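Local coordinates for protein porphyranase B (PDB 3JUU) that cleaves the sulfated red-algal polysaccharide porphyran at the linkages between beta-D-galactopyranose and alpha-L-galactopyranose-6-sulfate, as a glycoside hydrolase of family 16, at residues G53-A58 / I85-K90; M236-V241 / N268-W273; L135-R140 / C180-G185; E65-N70 / G97-R102; W207-S210 / I214-F217. One frame throughout, in Å; residues are numbered along the deposited sequence.

Interaction 1: residues G53-A58 / I85-K90; sequences GWIGRA and IVKNNK
Ile55 pushes its CD1 methyl at an angle into the start of the 87-90 turn, meeting Lys87 CB at 3.7 Å and the amide ND2 of Asn88 at 3.8 Å. A chi1 of 72° tucks its CG1 over the main chain and sends CD1 out of the loop toward the turn. Lys87 packs the aliphatic part of its chain, CB to CD, on this methyl, while the exposed strand end leaves room for the charged amine. Further along, the small CB of Ala58 rests against the stem of Lys90, 3.9 Å from its CB. No hydrogen bond crosses this surface contact. Tyr92, on the return strand, is touched by Ile55, Ala58 and Lys87. Trp54 and Arg57, assigned to substrate binding, take no part in the packing; Arg57 points away and forms a salt bridge with Glu243. Asn88 and Asn89 accept the positive phi of a type I' turn, the classic tight connection of a two-residue beta hairpin, here set beside a loop of the substrate-binding cleft.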
# COMPACT_ATOMS: atom_id res chain seq x y z
N GLY A 53 -12.95 8.42 -3.03
CA GLY A 53 -13.02 9.61 -2.11
C GLY A 53 -11.70 10.42 -2.16
O GLY A 53 -11.74 11.64 -2.17
N TRP A 54 -10.55 9.77 -2.19
CA TRP A 54 -9.29 10.50 -2.07
C TRP A 54 -8.73 10.83 -3.46
O TRP A 54 -8.35 9.94 -4.21
CB TRP A 54 -8.33 9.68 -1.21
CG TRP A 54 -7.03 10.39 -0.90
CD1 TRP A 54 -6.84 11.75 -0.78
CD2 TRP A 54 -5.74 9.76 -0.67
NE1 TRP A 54 -5.47 11.98 -0.48
CE2 TRP A 54 -4.81 10.77 -0.44
CE3 TRP A 54 -5.31 8.41 -0.64
CZ2 TRP A 54 -3.45 10.48 -0.16
CZ3 TRP A 54 -4.01 8.13 -0.37
CH2 TRP A 54 -3.08 9.14 -0.12
N ILE A 55 -8.71 12.12 -3.81
CA ILE A 55 -8.22 12.48 -5.15
C ILE A 55 -6.69 12.58 -5.23
O ILE A 55 -6.15 12.68 -6.34
CB ILE A 55 -8.87 13.85 -5.62
CG1 ILE A 55 -8.28 15.02 -4.85
CG2 ILE A 55 -10.43 13.70 -5.53
CD1 ILE A 55 -8.74 16.39 -5.41
N GLY A 56 -5.99 12.55 -4.09
CA GLY A 56 -4.56 12.79 -4.04
C GLY A 56 -4.17 13.85 -3.06
O GLY A 56 -4.96 14.82 -2.81
N ARG A 57 -3.01 13.69 -2.44
CA ARG A 57 -2.50 14.75 -1.58
C ARG A 57 -1.82 15.76 -2.48
O ARG A 57 -0.90 15.40 -3.24
CB ARG A 57 -1.50 14.19 -0.56
CG ARG A 57 -0.88 15.23 0.39
CD ARG A 57 0.03 14.54 1.44
NE ARG A 57 -0.63 13.41 2.17
CZ ARG A 57 -0.45 12.12 1.94
NH1 ARG A 57 0.37 11.64 0.98
NH2 ARG A 57 -1.10 11.23 2.70
N ALA A 58 -2.18 17.05 -2.36
CA ALA A 58 -1.52 17.98 -3.30
C ALA A 58 0.01 17.98 -3.02
O ALA A 58 0.46 17.94 -1.89
CB ALA A 58 -2.11 19.41 -3.17
N ILE A 85 -3.60 21.67 -12.16
CA ILE A 85 -5.01 21.42 -11.97
C ILE A 85 -5.32 21.88 -10.55
O ILE A 85 -4.61 21.51 -9.60
CB ILE A 85 -5.32 19.93 -12.20
CG1 ILE A 85 -5.22 19.63 -13.72
CG2 ILE A 85 -6.78 19.56 -11.73
CD1 ILE A 85 -5.70 18.19 -14.05
N VAL A 86 -6.32 22.74 -10.39
CA VAL A 86 -6.68 23.20 -9.06
C VAL A 86 -7.91 22.44 -8.58
O VAL A 86 -8.93 22.44 -9.27
CB VAL A 86 -6.93 24.74 -9.02
CG1 VAL A 86 -7.43 25.19 -7.65
CG2 VAL A 86 -5.67 25.51 -9.38
N LYS A 87 -7.80 21.76 -7.45
CA LYS A 87 -8.93 21.05 -6.88
C LYS A 87 -8.94 21.32 -5.36
O LYS A 87 -7.87 21.25 -4.72
CB LYS A 87 -8.86 19.55 -7.25
CG LYS A 87 -9.39 19.29 -8.69
CD LYS A 87 -9.24 17.84 -9.08
CE LYS A 87 -9.53 17.56 -10.57
NZ LYS A 87 -10.99 17.67 -10.86
N ASN A 88 -10.12 21.61 -4.76
CA ASN A 88 -10.21 21.91 -3.34
C ASN A 88 -9.27 23.03 -2.92
O ASN A 88 -8.67 23.01 -1.86
CB ASN A 88 -9.97 20.65 -2.46
CG ASN A 88 -11.05 19.56 -2.70
OD1 ASN A 88 -12.23 19.87 -2.92
ND2 ASN A 88 -10.63 18.31 -2.71
N ASN A 89 -9.18 24.03 -3.77
CA ASN A 89 -8.32 25.20 -3.56
C ASN A 89 -6.86 24.91 -3.41
O ASN A 89 -6.12 25.76 -2.90
CB ASN A 89 -8.77 26.10 -2.36
CG ASN A 89 -10.22 26.62 -2.58
OD1 ASN A 89 -10.61 26.98 -3.69
ND2 ASN A 89 -11.01 26.62 -1.52
N LYS A 90 -6.44 23.75 -3.90
CA LYS A 90 -4.98 23.47 -3.91
C LYS A 90 -4.49 23.19 -5.36
O LYS A 90 -5.21 22.61 -6.19
CB LYS A 90 -4.71 22.27 -3.01
CG LYS A 90 -5.04 22.54 -1.58
CD LYS A 90 -4.56 21.46 -0.67
CE LYS A 90 -4.48 22.02 0.78
NZ LYS A 90 -4.15 21.01 1.88

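Interaction 2: residues M236-V241 / N268-W273; sequences MYLRMV and NWVRSW. With SO4 (sulfate ion), chain D.
Strands 237-241 and 269-273 run nearly antiparallel, at 163°, but their short axes stay 10.4 Å apart, so side chains rather than backbone bonds join them, consistent with facing layers of the family 16 beta-sandwich. Leu238 and Val270 reach toward each other tip to tip, CD1 to CG1 at 3.8 Å. Leu238 CD1 also lies 3.4 Å from Ser272 OG, a small hydroxyl that fits there and is hydrogen-bonded to Met33 O. Met240, bent at chi2 and chi3, brings its thioether across Val270, with CE 4.1 Å from CG2. On the other side of strand 269-273, the guanidinium of Arg271 lies over the indole of Trp269, NH1 3.5 Å above the ring plane, and both bind a sulfate, probably from the crystallisation liquor. Arg271, also salt-bridged to Glu36, grips it with NH1 to O3 at 2.7 Å and NH2 to O2 at 2.8 Å; Trp269 NE1 donates to O4 at 3.1 Å, and His13 completes the grip. A leucine in place of Trp269 would probably leave O4 without this donor and the guanidinium without its flat support. Leu238 packs on Phe125 of strand 122-128, Met240 on Val99 of strand 90-101, and Ser272 on Tyr110 of strand 108-115.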
# COMPACT_ATOMS: atom_id res chain seq x y z
N MET A 236 -11.42 -4.32 5.97
CA MET A 236 -10.49 -3.38 5.33
C MET A 236 -10.36 -3.70 3.84
O MET A 236 -10.70 -4.79 3.40
CB MET A 236 -9.11 -3.38 6.01
CG MET A 236 -9.20 -2.62 7.34
SD MET A 236 -7.58 -2.05 7.97
CE MET A 236 -6.92 -3.47 8.75
N TYR A 237 -9.85 -2.71 3.08
CA TYR A 237 -9.78 -2.74 1.60
C TYR A 237 -8.37 -2.47 1.22
O TYR A 237 -7.73 -1.63 1.92
CB TYR A 237 -10.68 -1.63 0.99
CG TYR A 237 -12.15 -1.82 1.40
CD1 TYR A 237 -13.07 -2.51 0.54
CD2 TYR A 237 -12.60 -1.42 2.70
CE1 TYR A 237 -14.43 -2.71 0.93
CE2 TYR A 237 -13.94 -1.65 3.10
CZ TYR A 237 -14.83 -2.32 2.20
OH TYR A 237 -16.14 -2.54 2.61
N LEU A 238 -7.92 -3.10 0.12
CA LEU A 238 -6.56 -2.96 -0.36
C LEU A 238 -6.33 -1.62 -1.06
O LEU A 238 -7.29 -0.98 -1.62
CB LEU A 238 -6.17 -4.07 -1.32
CG LEU A 238 -5.96 -5.44 -0.64
CD1 LEU A 238 -6.01 -6.56 -1.71
CD2 LEU A 238 -4.65 -5.53 0.14
N ARG A 239 -5.09 -1.18 -0.98
CA ARG A 239 -4.67 0.06 -1.64
C ARG A 239 -3.29 -0.17 -2.27
O ARG A 239 -2.36 -0.65 -1.58
CB ARG A 239 -4.47 1.17 -0.62
CG ARG A 239 -5.75 1.58 0.12
CD ARG A 239 -6.64 2.51 -0.81
NE ARG A 239 -7.86 2.90 -0.11
CZ ARG A 239 -9.03 2.25 -0.19
NH1 ARG A 239 -9.12 1.12 -0.82
NH2 ARG A 239 -10.09 2.80 0.41
N MET A 240 -3.13 0.26 -3.53
CA MET A 240 -1.80 0.37 -4.15
C MET A 240 -1.77 1.81 -4.71
O MET A 240 -2.54 2.17 -5.63
CB MET A 240 -1.64 -0.68 -5.29
CG MET A 240 -1.51 -2.16 -4.78
SD MET A 240 -3.26 -2.84 -4.65
CE MET A 240 -3.76 -3.19 -6.34
N VAL A 241 -0.89 2.65 -4.14
CA VAL A 241 -1.03 4.10 -4.35
C VAL A 241 0.33 4.68 -4.57
O VAL A 241 1.33 4.30 -3.89
CB VAL A 241 -1.75 4.79 -3.13
CG1 VAL A 241 -1.64 6.36 -3.19
CG2 VAL A 241 -3.25 4.31 -3.07
N ASN A 268 3.80 -7.11 -9.71
CA ASN A 268 3.57 -8.35 -10.49
C ASN A 268 2.28 -9.08 -10.12
O ASN A 268 1.63 -9.70 -10.97
CB ASN A 268 4.78 -9.30 -10.47
CG ASN A 268 5.96 -8.76 -11.19
OD1 ASN A 268 5.83 -7.91 -12.10
ND2 ASN A 268 7.16 -9.24 -10.83
N TRP A 269 1.85 -8.95 -8.86
CA TRP A 269 0.63 -9.58 -8.47
C TRP A 269 0.26 -9.08 -7.09
O TRP A 269 1.15 -8.54 -6.39
CB TRP A 269 0.80 -11.11 -8.47
CG TRP A 269 2.07 -11.68 -7.90
CD1 TRP A 269 3.14 -12.20 -8.61
CD2 TRP A 269 2.37 -11.94 -6.49
NE1 TRP A 269 4.07 -12.73 -7.74
CE2 TRP A 269 3.65 -12.54 -6.44
CE3 TRP A 269 1.71 -11.63 -5.26
CZ2 TRP A 269 4.30 -12.88 -5.20
CZ3 TRP A 269 2.36 -11.98 -4.04
CH2 TRP A 269 3.62 -12.60 -4.03
N VAL A 270 -1.02 -9.25 -6.75
CA VAL A 270 -1.52 -9.06 -5.36
C VAL A 270 -2.33 -10.29 -5.03
O VAL A 270 -3.20 -10.70 -5.82
CB VAL A 270 -2.44 -7.84 -5.25
CG1 VAL A 270 -3.11 -7.79 -3.84
CG2 VAL A 270 -1.64 -6.57 -5.42
N ARG A 271 -2.03 -10.92 -3.89
CA ARG A 271 -2.75 -12.17 -3.55
C ARG A 271 -3.17 -12.03 -2.13
O ARG A 271 -2.33 -11.72 -1.25
CB ARG A 271 -1.75 -13.38 -3.72
CG ARG A 271 -1.29 -13.50 -5.19
CD ARG A 271 -0.25 -14.61 -5.36
NE ARG A 271 0.18 -14.74 -6.77
CZ ARG A 271 1.32 -15.32 -7.12
NH1 ARG A 271 2.17 -15.74 -6.16
NH2 ARG A 271 1.69 -15.37 -8.41
N SER A 272 -4.44 -12.31 -1.89
CA SER A 272 -5.06 -12.17 -0.58
C SER A 272 -5.64 -13.55 -0.21
O SER A 272 -6.14 -14.28 -1.08
CB SER A 272 -6.17 -11.17 -0.73
OG SER A 272 -5.64 -9.90 -1.11
N TRP A 273 -5.51 -13.93 1.06
CA TRP A 273 -5.77 -15.32 1.48
C TRP A 273 -6.43 -15.32 2.83
O TRP A 273 -6.16 -14.45 3.67
CB TRP A 273 -4.45 -16.12 1.62
CG TRP A 273 -3.44 -16.04 0.48
CD1 TRP A 273 -2.50 -15.01 0.22
CD2 TRP A 273 -3.21 -17.02 -0.52
NE1 TRP A 273 -1.74 -15.32 -0.88
CE2 TRP A 273 -2.14 -16.56 -1.35
CE3 TRP A 273 -3.82 -18.29 -0.81
CZ2 TRP A 273 -1.66 -17.30 -2.44
CZ3 TRP A 273 -3.35 -19.01 -1.90
CH2 TRP A 273 -2.27 -18.52 -2.70
S SO4 D . 5.13 -16.23 -8.59
O1 SO4 D . 5.96 -17.40 -8.89
O2 SO4 D . 4.07 -16.11 -9.60
O3 SO4 D . 4.55 -16.43 -7.26
O4 SO4 D . 6.00 -15.03 -8.60

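Interaction 3: residues L135-R140 / C180-G185; sequences LGCDKR and CEYEKG
The guanidinium of Arg140 is gripped from several directions: it lies flat on the ring of Tyr182, while NH2 forms a salt bridge with Asp233 and NH1 a hydrogen bond to the carbonyl of Asp231. The two planes are only 12° apart and their centres 3.8 Å. Arg140 NE sits over the middle of the ring, and CZ is 3.7 Å from the centroid of Tyr182, a cation-pi contact; the CD methylene adds a CH-pi contact to the same face. Arginine suits the place because its flat cation can stack and still use its N-H groups. With chi1 at 62° CG folds back above its own backbone, and the extended chain runs across one face of the tyrosine ring. The polar bonds should fix the rotation of the guanidinium and keep its charge balanced in a buried setting. Beside the stack, Cys137 SG and Cys180 SG form a disulfide at 2.1 Å, with a chi3 of -89°, close to the relaxed value. Cys137 CB also touches Tyr182 CE2 at 3.9 Å. The disulfide and the cation-pi stack together tie the loop before strand 141-150, which carries the catalytic glutamates, to the loop before strand 185-192.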
# COMPACT_ATOMS: atom_id res chain seq x y z
N LEU A 135 -20.86 1.46 11.06
CA LEU A 135 -21.81 1.91 12.07
C LEU A 135 -21.17 2.15 13.44
O LEU A 135 -20.20 1.46 13.79
CB LEU A 135 -22.83 0.79 12.28
CG LEU A 135 -23.87 0.52 11.18
CD1 LEU A 135 -23.66 0.98 9.73
CD2 LEU A 135 -24.62 -0.73 11.37
N GLY A 136 -21.71 3.07 14.23
CA GLY A 136 -21.28 3.26 15.66
C GLY A 136 -19.76 3.50 15.71
O GLY A 136 -19.18 4.23 14.90
N CYS A 137 -19.11 2.84 16.66
CA CYS A 137 -17.65 3.03 16.84
C CYS A 137 -16.77 2.55 15.65
O CYS A 137 -15.61 2.99 15.54
CB CYS A 137 -17.21 2.33 18.12
SG CYS A 137 -17.87 3.21 19.61
N ASP A 138 -17.31 1.72 14.77
CA ASP A 138 -16.58 1.29 13.56
C ASP A 138 -16.32 2.38 12.55
O ASP A 138 -15.61 2.17 11.59
CB ASP A 138 -17.27 0.13 12.86
CG ASP A 138 -17.27 -1.18 13.70
OD1 ASP A 138 -16.54 -1.30 14.72
OD2 ASP A 138 -18.01 -2.04 13.26
N LYS A 139 -16.83 3.60 12.80
CA LYS A 139 -16.51 4.76 11.97
C LYS A 139 -15.07 5.24 12.20
O LYS A 139 -14.56 6.08 11.45
CB LYS A 139 -17.51 5.94 12.28
CG LYS A 139 -18.97 5.66 11.78
CD LYS A 139 -19.87 6.93 12.05
CE LYS A 139 -21.30 6.56 12.30
NZ LYS A 139 -21.89 5.93 11.01
N ARG A 140 -14.43 4.81 13.29
CA ARG A 140 -13.01 5.13 13.57
C ARG A 140 -12.20 4.50 12.42
O ARG A 140 -12.68 3.61 11.74
CB ARG A 140 -12.55 4.50 14.90
CG ARG A 140 -12.63 2.97 14.87
CD ARG A 140 -12.52 2.43 16.33
NE ARG A 140 -12.75 0.98 16.38
CZ ARG A 140 -11.83 0.01 16.24
NH1 ARG A 140 -10.56 0.26 16.05
NH2 ARG A 140 -12.22 -1.26 16.29
N CYS A 180 -16.12 6.53 22.20
CA CYS A 180 -15.73 5.20 21.81
C CYS A 180 -14.41 4.87 22.51
O CYS A 180 -13.52 5.70 22.47
CB CYS A 180 -15.56 5.16 20.28
SG CYS A 180 -17.18 5.18 19.43
N GLU A 181 -14.31 3.70 23.15
CA GLU A 181 -13.17 3.33 24.02
C GLU A 181 -12.02 2.77 23.18
O GLU A 181 -11.72 1.57 23.27
CB GLU A 181 -13.53 2.16 24.97
CG GLU A 181 -14.89 2.21 25.52
CD GLU A 181 -14.87 3.07 26.70
OE1 GLU A 181 -14.09 4.06 26.66
OE2 GLU A 181 -15.61 2.73 27.66
N TYR A 182 -11.45 3.60 22.33
CA TYR A 182 -10.30 3.13 21.52
C TYR A 182 -9.24 4.21 21.64
O TYR A 182 -9.55 5.39 21.76
CB TYR A 182 -10.73 2.96 20.06
CG TYR A 182 -11.68 1.83 19.90
CD1 TYR A 182 -11.21 0.53 19.91
CD2 TYR A 182 -13.07 2.05 19.87
CE1 TYR A 182 -12.10 -0.54 19.81
CE2 TYR A 182 -13.97 0.99 19.75
CZ TYR A 182 -13.46 -0.28 19.73
OH TYR A 182 -14.31 -1.34 19.66
N GLU A 183 -7.98 3.81 21.64
CA GLU A 183 -6.87 4.79 21.63
C GLU A 183 -6.46 5.17 20.22
O GLU A 183 -6.51 4.34 19.30
CB GLU A 183 -5.63 4.15 22.26
CG GLU A 183 -5.90 3.43 23.56
CD GLU A 183 -5.87 4.36 24.78
OE1 GLU A 183 -5.86 3.82 25.91
OE2 GLU A 183 -5.85 5.61 24.63
N LYS A 184 -5.97 6.40 20.08
CA LYS A 184 -5.38 6.91 18.84
C LYS A 184 -3.89 6.62 18.85
O LYS A 184 -3.29 6.67 19.91
CB LYS A 184 -5.59 8.44 18.85
CG LYS A 184 -4.96 9.18 17.65
CD LYS A 184 -5.07 10.74 17.84
CE LYS A 184 -6.39 11.13 18.56
NZ LYS A 184 -6.35 12.53 19.20
N GLY A 185 -3.25 6.37 17.70
CA GLY A 185 -1.77 6.35 17.73
C GLY A 185 -1.28 5.48 16.58
O GLY A 185 -2.06 5.14 15.71

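Interaction 4: residues E65-N70 / G97-R102; sequences ENISLN and GYVGSR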
# COMPACT_ATOMS: atom_id res chain seq x y z
N GLU A 65 -5.51 7.47 -15.95
CA GLU A 65 -4.64 7.23 -17.14
C GLU A 65 -3.25 6.77 -16.76
O GLU A 65 -2.48 6.32 -17.62
CB GLU A 65 -4.43 8.53 -17.98
CG GLU A 65 -5.67 9.41 -18.28
CD GLU A 65 -6.05 10.44 -17.14
OE1 GLU A 65 -5.68 11.70 -17.26
OE2 GLU A 65 -6.75 10.02 -16.16
N ASN A 66 -2.83 7.02 -15.51
CA ASN A 66 -1.50 6.52 -15.09
C ASN A 66 -1.46 5.08 -14.59
O ASN A 66 -0.35 4.60 -14.20
CB ASN A 66 -0.93 7.41 -13.97
CG ASN A 66 -0.41 8.73 -14.51
OD1 ASN A 66 -0.38 8.95 -15.72
ND2 ASN A 66 -0.02 9.63 -13.65
N ILE A 67 -2.59 4.39 -14.67
CA ILE A 67 -2.71 2.95 -14.36
C ILE A 67 -2.64 2.17 -15.72
O ILE A 67 -3.39 2.50 -16.67
CB ILE A 67 -4.06 2.59 -13.68
CG1 ILE A 67 -4.41 3.42 -12.39
CG2 ILE A 67 -4.11 1.06 -13.38
CD1 ILE A 67 -3.25 3.67 -11.48
N SER A 68 -1.75 1.21 -15.85
CA SER A 68 -1.73 0.36 -17.06
C SER A 68 -1.38 -1.06 -16.63
O SER A 68 -0.84 -1.28 -15.48
CB SER A 68 -0.70 0.84 -18.12
OG SER A 68 0.61 0.90 -17.61
N LEU A 69 -1.63 -2.01 -17.54
CA LEU A 69 -1.16 -3.39 -17.38
C LEU A 69 -0.21 -3.71 -18.49
O LEU A 69 -0.41 -3.24 -19.62
CB LEU A 69 -2.33 -4.38 -17.48
CG LEU A 69 -3.06 -4.84 -16.23
CD1 LEU A 69 -3.20 -3.90 -14.99
CD2 LEU A 69 -4.31 -5.67 -16.47
N ASN A 70 0.84 -4.46 -18.19
CA ASN A 70 1.66 -4.98 -19.24
C ASN A 70 2.36 -6.21 -18.71
O ASN A 70 2.77 -6.23 -17.56
CB ASN A 70 2.71 -3.97 -19.70
CG ASN A 70 3.29 -4.35 -21.06
OD1 ASN A 70 2.65 -5.11 -21.85
ND2 ASN A 70 4.47 -3.85 -21.34
N GLY A 97 -1.18 7.74 -8.92
CA GLY A 97 -2.26 6.85 -9.27
C GLY A 97 -2.72 6.13 -8.02
O GLY A 97 -1.99 6.04 -6.99
N TYR A 98 -3.95 5.62 -8.12
CA TYR A 98 -4.64 5.04 -6.95
C TYR A 98 -5.32 3.81 -7.46
O TYR A 98 -5.98 3.85 -8.55
CB TYR A 98 -5.63 6.05 -6.38
CG TYR A 98 -6.67 5.50 -5.37
CD1 TYR A 98 -6.57 5.80 -4.04
CD2 TYR A 98 -7.71 4.62 -5.79
CE1 TYR A 98 -7.51 5.33 -3.11
CE2 TYR A 98 -8.66 4.14 -4.86
CZ TYR A 98 -8.54 4.54 -3.54
OH TYR A 98 -9.44 4.16 -2.61
N VAL A 99 -5.12 2.70 -6.75
CA VAL A 99 -5.87 1.50 -7.09
C VAL A 99 -6.39 0.94 -5.75
O VAL A 99 -5.56 0.63 -4.89
CB VAL A 99 -4.95 0.43 -7.76
CG1 VAL A 99 -5.83 -0.84 -8.19
CG2 VAL A 99 -4.19 0.98 -8.99
N GLY A 100 -7.71 0.87 -5.56
CA GLY A 100 -8.30 0.34 -4.35
C GLY A 100 -9.22 -0.85 -4.61
O GLY A 100 -9.94 -0.89 -5.65
N SER A 101 -9.16 -1.85 -3.73
CA SER A 101 -10.09 -3.03 -3.91
C SER A 101 -11.52 -2.63 -3.65
O SER A 101 -11.82 -1.96 -2.65
CB SER A 101 -9.65 -4.26 -3.04
OG SER A 101 -9.84 -4.00 -1.65
N ARG A 102 -12.44 -2.98 -4.55
CA ARG A 102 -13.83 -2.64 -4.27
C ARG A 102 -14.42 -3.65 -3.25
O ARG A 102 -15.42 -3.34 -2.61
CB ARG A 102 -14.64 -2.71 -5.56
CG ARG A 102 -14.21 -1.71 -6.57
CD ARG A 102 -15.17 -1.79 -7.81
NE ARG A 102 -14.67 -0.91 -8.86
CZ ARG A 102 -15.03 0.38 -8.99
NH1 ARG A 102 -15.85 0.97 -8.11
NH2 ARG A 102 -14.55 1.09 -10.00
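Ile67 lays the end of its longer branch over the backbone of Gly97 and Tyr98 and against the side chain of Val99. Its CD1 methyl is 4.0 Å from Gly97 CA, 3.9 Å from Tyr98 N and 3.8 Å from Val99 CG2. CG1 lies anti to the carbonyl carbon (chi1 -54°), and a further bend at chi2 (-41°) lets CD1 settle on the strand. The two branched side chains meet at a slant, Val99 offering CG2, so that methyl packs on methyl. Glycine suits position 97 because a beta carbon there would point at Ile67 and come within 2.8 Å of CD1. Tyr98, the next residue, starts its side chain away from Ile67, and packs near Trp54, Arg239 and Val241. With an alanine here in place of Ile67 the CD1 methyl is absent, which is likely to open a gap over Gly97 and Val99 CG2. No hydrogen bond crosses; Asn66, at the end of a 3-10 turn, instead uses its amide ND2 to bond Gly96 O and Thr79 OG1. Ile67 also packs on Leu74 and Ile76 of strand 73-87, and Val99 on Ile76. The short strand axes approach to 8.8 Å at an angle of 72°, joined by the apolar packing between layers that is characteristic of the beta-sandwich (jelly-roll) fold of family 16, with one strand face in the interior and the Tyr98 face probably turned to the substrate cleft.

Interaction 5: residues W207-S210 / I214-F217; sequences WWKS and IIFF
Two backbone bonds hold Trp207 to Ile215 as an antiparallel hydrogen-bonded pair: Trp207 N reaches Ile215 O at 2.7 Å, and Ile215 N returns to Trp207 O at 2.9 Å. Next along, Trp208 and Ile214 form a non-hydrogen-bonded pair and make the tightest side-chain touch, Trp208 CD1 to Ile214 CD1 at 3.5 Å. Those two side chains lie buried side by side, and Trp208 NE1 is satisfied by the carbonyl of Phe232. The Trp207 side is looser: Trp207 and Lys209 are partly exposed, though Ile215 is buried. There Trp207 stands beside Ile215, CE3 to CD1 at 3.9 Å, its CG anti to the backbone N (chi1 -170°), while Lys209 CB covers one indole face 3.6 Å above its plane. Lysine suits this partly exposed place: its aliphatic stem also meets Ile215 CD1, and its amine leads away to a salt bridge with Glu213. The chemistry thus implies a beta hairpin whose register is set by backbone bonds, sealed by apolar groups inside and finished by charge near its turn.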
# COMPACT_ATOMS: atom_id res chain seq x y z
N TRP A 207 0.50 -10.84 7.77
CA TRP A 207 -0.57 -11.70 8.38
C TRP A 207 -1.39 -10.92 9.34
O TRP A 207 -0.91 -10.56 10.44
CB TRP A 207 0.04 -12.93 9.06
CG TRP A 207 -0.98 -13.95 9.48
CD1 TRP A 207 -2.28 -14.05 9.06
CD2 TRP A 207 -0.79 -14.98 10.47
NE1 TRP A 207 -2.90 -15.13 9.70
CE2 TRP A 207 -1.99 -15.70 10.56
CE3 TRP A 207 0.30 -15.37 11.25
CZ2 TRP A 207 -2.17 -16.80 11.46
CZ3 TRP A 207 0.13 -16.50 12.16
CH2 TRP A 207 -1.09 -17.15 12.26
N TRP A 208 -2.57 -10.48 8.89
CA TRP A 208 -3.50 -9.80 9.74
C TRP A 208 -4.21 -10.95 10.49
O TRP A 208 -5.29 -11.40 10.09
CB TRP A 208 -4.47 -8.98 8.88
CG TRP A 208 -5.57 -8.30 9.61
CD1 TRP A 208 -5.68 -8.06 10.95
CD2 TRP A 208 -6.68 -7.63 8.98
NE1 TRP A 208 -6.85 -7.37 11.21
CE2 TRP A 208 -7.47 -7.07 10.02
CE3 TRP A 208 -7.07 -7.45 7.62
CZ2 TRP A 208 -8.69 -6.36 9.78
CZ3 TRP A 208 -8.32 -6.77 7.38
CH2 TRP A 208 -9.09 -6.23 8.46
N LYS A 209 -3.58 -11.41 11.59
CA LYS A 209 -3.92 -12.67 12.25
C LYS A 209 -5.17 -12.50 13.09
O LYS A 209 -6.03 -13.39 13.10
CB LYS A 209 -2.70 -13.12 13.09
CG LYS A 209 -3.00 -14.35 13.98
CD LYS A 209 -1.73 -14.55 14.80
CE LYS A 209 -1.82 -15.86 15.61
NZ LYS A 209 -2.95 -15.83 16.53
N SER A 210 -5.27 -11.41 13.84
CA SER A 210 -6.41 -11.17 14.74
C SER A 210 -6.55 -9.69 14.96
O SER A 210 -5.74 -8.90 14.43
CB SER A 210 -6.22 -11.90 16.08
OG SER A 210 -5.24 -11.19 16.81
N ILE A 214 -0.46 -8.42 14.31
CA ILE A 214 -0.23 -8.12 12.89
C ILE A 214 1.21 -8.57 12.69
O ILE A 214 2.06 -8.12 13.42
CB ILE A 214 -0.36 -6.59 12.65
CG1 ILE A 214 -1.74 -6.02 13.12
CG2 ILE A 214 0.03 -6.23 11.19
CD1 ILE A 214 -2.92 -6.45 12.33
N ILE A 215 1.48 -9.41 11.69
CA ILE A 215 2.81 -9.95 11.51
C ILE A 215 3.29 -9.67 10.11
O ILE A 215 2.64 -10.04 9.17
CB ILE A 215 2.82 -11.51 11.76
CG1 ILE A 215 2.44 -11.76 13.22
CG2 ILE A 215 4.22 -12.07 11.52
CD1 ILE A 215 1.07 -12.18 13.41
N PHE A 216 4.42 -9.00 10.01
CA PHE A 216 4.89 -8.53 8.66
C PHE A 216 5.94 -9.48 8.10
O PHE A 216 6.79 -9.97 8.86
CB PHE A 216 5.50 -7.11 8.77
CG PHE A 216 4.46 -6.06 9.07
CD1 PHE A 216 3.58 -5.65 8.05
CD2 PHE A 216 4.37 -5.49 10.34
CE1 PHE A 216 2.55 -4.74 8.34
CE2 PHE A 216 3.40 -4.50 10.63
CZ PHE A 216 2.51 -4.13 9.60
N PHE A 217 5.92 -9.71 6.77
CA PHE A 217 6.89 -10.60 6.10
C PHE A 217 7.51 -9.86 4.95
O PHE A 217 6.85 -9.05 4.23
CB PHE A 217 6.13 -11.77 5.46
CG PHE A 217 5.71 -12.79 6.47
CD1 PHE A 217 6.43 -13.97 6.58
CD2 PHE A 217 4.60 -12.52 7.36
CE1 PHE A 217 6.09 -14.93 7.55
CE2 PHE A 217 4.21 -13.52 8.30
CZ PHE A 217 5.02 -14.68 8.39

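Interactions 2 and 4 are the most closely joined, their centres 11 Å apart: strands 237-242 and 90-101 are neighbours, and Met240 N lies 2.8 Å from Val99 O, a probable hydrogen bond. Interaction 1 meets interaction 2 where Trp54 CZ3 packs on Val241 CG1 at 4.1 Å; there Trp54, a substrate-binding residue, adjoins strand 237-242. Met236 CE of interaction 2 touches Trp208 CH2 of interaction 5 at 3.5 Å. Interaction 3 stands apart, its nearest atoms about 8 Å from interaction 2. Arg140 and Trp208 each lie about 10 Å from the nucleophile Glu143, and Ala58 of interaction 1 is about 10 Å from substrate-binding Glu243, side chain to side chain.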